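Local coordinates for protein GDSL-esterase (Pseudoalteromonas sp., PDB 3HP4) that hydrolyses ester bonds as a GDSL-family esterase of the SGNH hydrolase clan from a cold-adapted bacterium, and possibly acts on lysophospholipids, at residues A[53-58]-A[96-101]. Residues are numbered along the deposited sequence; the frame is centred on the assembly and turned at random.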
ATOM      1  N   GLY A  53      -9.691   5.696   8.343  1.00  8.22           N
ATOM      2  CA  GLY A  53      -9.436   7.072   7.873  1.00  8.92           C
ATOM      3  C   GLY A  53      -9.445   7.163   6.374  1.00  9.38           C
ATOM      4  O   GLY A  53      -9.970   8.138   5.760  1.00 10.70           O
ATOM      5  N   ALA A  54      -8.874   6.171   5.712  1.00  9.11           N
ATOM      6  CA  ALA A  54      -8.851   6.177   4.270  1.00  9.35           C
ATOM      7  C   ALA A  54     -10.255   6.066   3.729  1.00 10.35           C
ATOM      8  O   ALA A  54     -10.584   6.671   2.698  1.00 10.50           O
ATOM      9  CB  ALA A  54      -7.956   5.049   3.706  1.00  9.34           C
ATOM     10  N   LEU A  55     -11.086   5.256   4.365  1.00 11.38           N
ATOM     11  CA  LEU A  55     -12.432   5.056   3.904  1.00 12.00           C
ATOM     12  C   LEU A  55     -13.192   6.382   3.852  1.00 12.72           C
ATOM     13  O   LEU A  55     -14.010   6.609   2.928  1.00 14.05           O
ATOM     14  CB  LEU A  55     -13.086   3.980   4.774  1.00 12.25           C
ATOM     15  CG  LEU A  55     -14.481   3.535   4.352  1.00 13.14           C
ATOM     16  CD1 LEU A  55     -14.555   2.907   2.963  1.00 15.59           C
ATOM     17  CD2 LEU A  55     -15.013   2.554   5.399  1.00 14.41           C
ATOM     18  N   ARG A  56     -12.895   7.307   4.768  1.00 11.35           N
ATOM     19  CA  ARG A  56     -13.527   8.611   4.789  1.00 12.70           C
ATOM     20  C   ARG A  56     -13.061   9.526   3.657  1.00 12.38           C
ATOM     21  O   ARG A  56     -13.745  10.481   3.313  1.00 13.81           O
ATOM     22  CB  ARG A  56     -13.246   9.304   6.138  1.00 13.75           C
ATOM     23  CG  ARG A  56     -13.954   8.679   7.325  1.00 18.34           C
ATOM     24  CD  ARG A  56     -13.687   9.500   8.616  1.00 27.56           C
ATOM     25  NE  ARG A  56     -12.496   9.023   9.332  1.00 32.91           N
ATOM     26  CZ  ARG A  56     -12.491   8.037  10.234  1.00 34.55           C
ATOM     27  NH1 ARG A  56     -13.620   7.405  10.561  1.00 37.53           N
ATOM     28  NH2 ARG A  56     -11.350   7.681  10.820  1.00 35.30           N
ATOM     29  N   ARG A  57     -11.913   9.240   3.057  1.00 10.14           N
ATOM     30  CA  ARG A  57     -11.321  10.078   2.007  1.00  8.98           C
ATOM     31  C   ARG A  57     -11.557   9.556   0.600  1.00  8.13           C
ATOM     32  O   ARG A  57     -11.375  10.288  -0.384  1.00  8.61           O
ATOM     33  CB  ARG A  57      -9.791  10.145   2.263  1.00 10.28           C
ATOM     34  CG  ARG A  57      -9.405  10.995   3.464  1.00 12.93           C
ATOM     35  CD  ARG A  57      -7.979  10.762   3.934  1.00 13.42           C
ATOM     36  NE  ARG A  57      -7.089  10.884   2.807  1.00 14.22           N
ATOM     37  CZ  ARG A  57      -6.182   9.972   2.422  1.00 14.43           C
ATOM     38  NH1 ARG A  57      -5.948   8.829   3.081  1.00 13.99           N
ATOM     39  NH2 ARG A  57      -5.515  10.258   1.332  1.00 12.82           N
ATOM     40  N   LEU A  58     -11.896   8.268   0.465  1.00  8.22           N
ATOM     41  CA  LEU A  58     -11.757   7.673  -0.848  1.00  7.37           C
ATOM     42  C   LEU A  58     -12.776   8.168  -1.859  1.00  7.17           C
ATOM     43  O   LEU A  58     -12.416   8.326  -3.037  1.00  7.32           O
ATOM     44  CB  LEU A  58     -11.788   6.127  -0.715  1.00  7.95           C
ATOM     45  CG  LEU A  58     -11.626   5.424  -2.064  1.00  6.71           C
ATOM     46  CD1 LEU A  58     -10.298   5.691  -2.756  1.00  9.78           C
ATOM     47  CD2 LEU A  58     -11.770   3.870  -1.853  1.00 10.04           C
ATOM     48  N   VAL A  96     -12.143  -1.439  -1.133  1.00  5.97           N
ATOM     49  CA  VAL A  96     -12.052  -2.158  -2.408  1.00  5.94           C
ATOM     50  C   VAL A  96     -13.336  -2.025  -3.180  1.00  5.51           C
ATOM     51  O   VAL A  96     -13.308  -1.726  -4.395  1.00  5.83           O
ATOM     52  CB  VAL A  96     -11.735  -3.642  -2.129  1.00  5.40           C
ATOM     53  CG1 VAL A  96     -11.826  -4.410  -3.404  1.00  7.04           C
ATOM     54  CG2 VAL A  96     -10.311  -3.772  -1.517  1.00  7.01           C
ATOM     55  N   LYS A  97     -14.487  -2.211  -2.550  1.00  5.64           N
ATOM     56  CA  LYS A  97     -15.743  -2.166  -3.271  1.00  6.43           C
ATOM     57  C   LYS A  97     -16.044  -0.783  -3.793  1.00  5.78           C
ATOM     58  O   LYS A  97     -16.567  -0.645  -4.904  1.00  6.33           O
ATOM     59  CB  LYS A  97     -16.909  -2.706  -2.456  1.00  7.79           C
ATOM     60  CG  LYS A  97     -16.732  -4.193  -2.256  1.00  9.94           C
ATOM     61  CD  LYS A  97     -17.924  -4.848  -1.636  1.00 14.52           C
ATOM     62  CE  LYS A  97     -17.838  -6.386  -1.753  1.00 17.23           C
ATOM     63  NZ  LYS A  97     -19.134  -6.989  -1.290  1.00 22.29           N
ATOM     64  N   LYS A  98     -15.688   0.282  -3.071  1.00  6.01           N
ATOM     65  CA  LYS A  98     -15.890   1.644  -3.591  1.00  5.75           C
ATOM     66  C   LYS A  98     -15.006   1.865  -4.826  1.00  5.73           C
ATOM     67  O   LYS A  98     -15.458   2.424  -5.842  1.00  6.27           O
ATOM     68  CB  LYS A  98     -15.490   2.676  -2.533  1.00  8.72           C
ATOM     69  CG  LYS A  98     -16.466   2.955  -1.466  1.00 11.03           C
ATOM     70  CD  LYS A  98     -15.856   4.042  -0.531  1.00 13.26           C
ATOM     71  CE  LYS A  98     -16.759   4.362   0.656  1.00 13.79           C
ATOM     72  NZ  LYS A  98     -17.983   5.087   0.266  1.00 15.29           N
ATOM     73  N   SER A  99     -13.770   1.402  -4.782  1.00  5.89           N
ATOM     74  CA  SER A  99     -12.904   1.539  -5.934  0.60  5.33           C
ATOM     75  C   SER A  99     -13.425   0.784  -7.150  1.00  5.74           C
ATOM     76  O   SER A  99     -13.452   1.331  -8.279  1.00  5.97           O
ATOM     77  CB  SER A  99     -11.480   1.092  -5.591  0.60  5.63           C
ATOM     78  OG  SER A  99     -10.930   1.792  -4.488  0.60  4.97           O
ATOM     79  N   GLN A 100     -13.876  -0.450  -6.943  1.00  5.68           N
ATOM     80  CA  GLN A 100     -14.409  -1.250  -8.036  1.00  5.99           C
ATOM     81  C   GLN A 100     -15.685  -0.639  -8.595  1.00  5.63           C
ATOM     82  O   GLN A 100     -15.909  -0.656  -9.815  1.00  7.33           O
ATOM     83  CB  GLN A 100     -14.644  -2.693  -7.549  1.00  6.52           C
ATOM     84  CG  GLN A 100     -13.333  -3.401  -7.229  1.00  6.63           C
ATOM     85  CD  GLN A 100     -13.540  -4.765  -6.629  1.00  7.90           C
ATOM     86  OE1 GLN A 100     -14.563  -5.005  -5.943  1.00  9.30           O
ATOM     87  NE2 GLN A 100     -12.598  -5.679  -6.836  1.00  7.04           N
ATOM     88  N   ALA A 101     -16.541  -0.084  -7.727  1.00  6.52           N
ATOM     89  CA  ALA A 101     -17.773   0.549  -8.187  1.00  6.86           C
ATOM     90  C   ALA A 101     -17.464   1.765  -9.018  1.00  6.47           C
ATOM     91  O   ALA A 101     -18.276   2.131  -9.875  1.00  8.61           O
ATOM     92  CB  ALA A 101     -18.638   0.934  -7.004  1.00  7.71           C
TER
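Leu-58 and Lys-98 run alongside one another with their ends pointing contrary ways, and the hydrophobic part of the contact starts there: CD2 of Leu-58 lies 4.0 Å from CB of Lys-98. The CB of Leu-58 points toward helix 85-101, and CG, anti to the backbone nitrogen (chi1 -179°), carries the chain on until CD2 does the touching. In the modelled conformer of Ser-99, one of two, the same methyl meets OG at 3.5 Å, a van der Waals contact; the polar partner of OG is the carbonyl oxygen of Leu-95. The end of Leu-55 lies crosswise to the Lys-98 chain, its CD1 touching CE at 3.5 Å and CD at 3.9 Å.

The polar component lies at the end of Lys-98. Its chain bends at chi4 (-70°), and NZ forms a salt bridge with Asp-59, the residue following Leu-58, so the aliphatic stem packs on leucines while its charge is paired on the opposing helix. No hydrogen bond joins the two segments.

The axes of segments 53-58 and 96-101 approach to 10.7 Å at 19°, nearly parallel. Helices 51-65 and 85-101 link parallel strands 39-43, 69-73 and 105-109, and Val-96 touches Ile-72: successive beta-alpha-beta units of the alpha/beta SGNH-hydrolase fold.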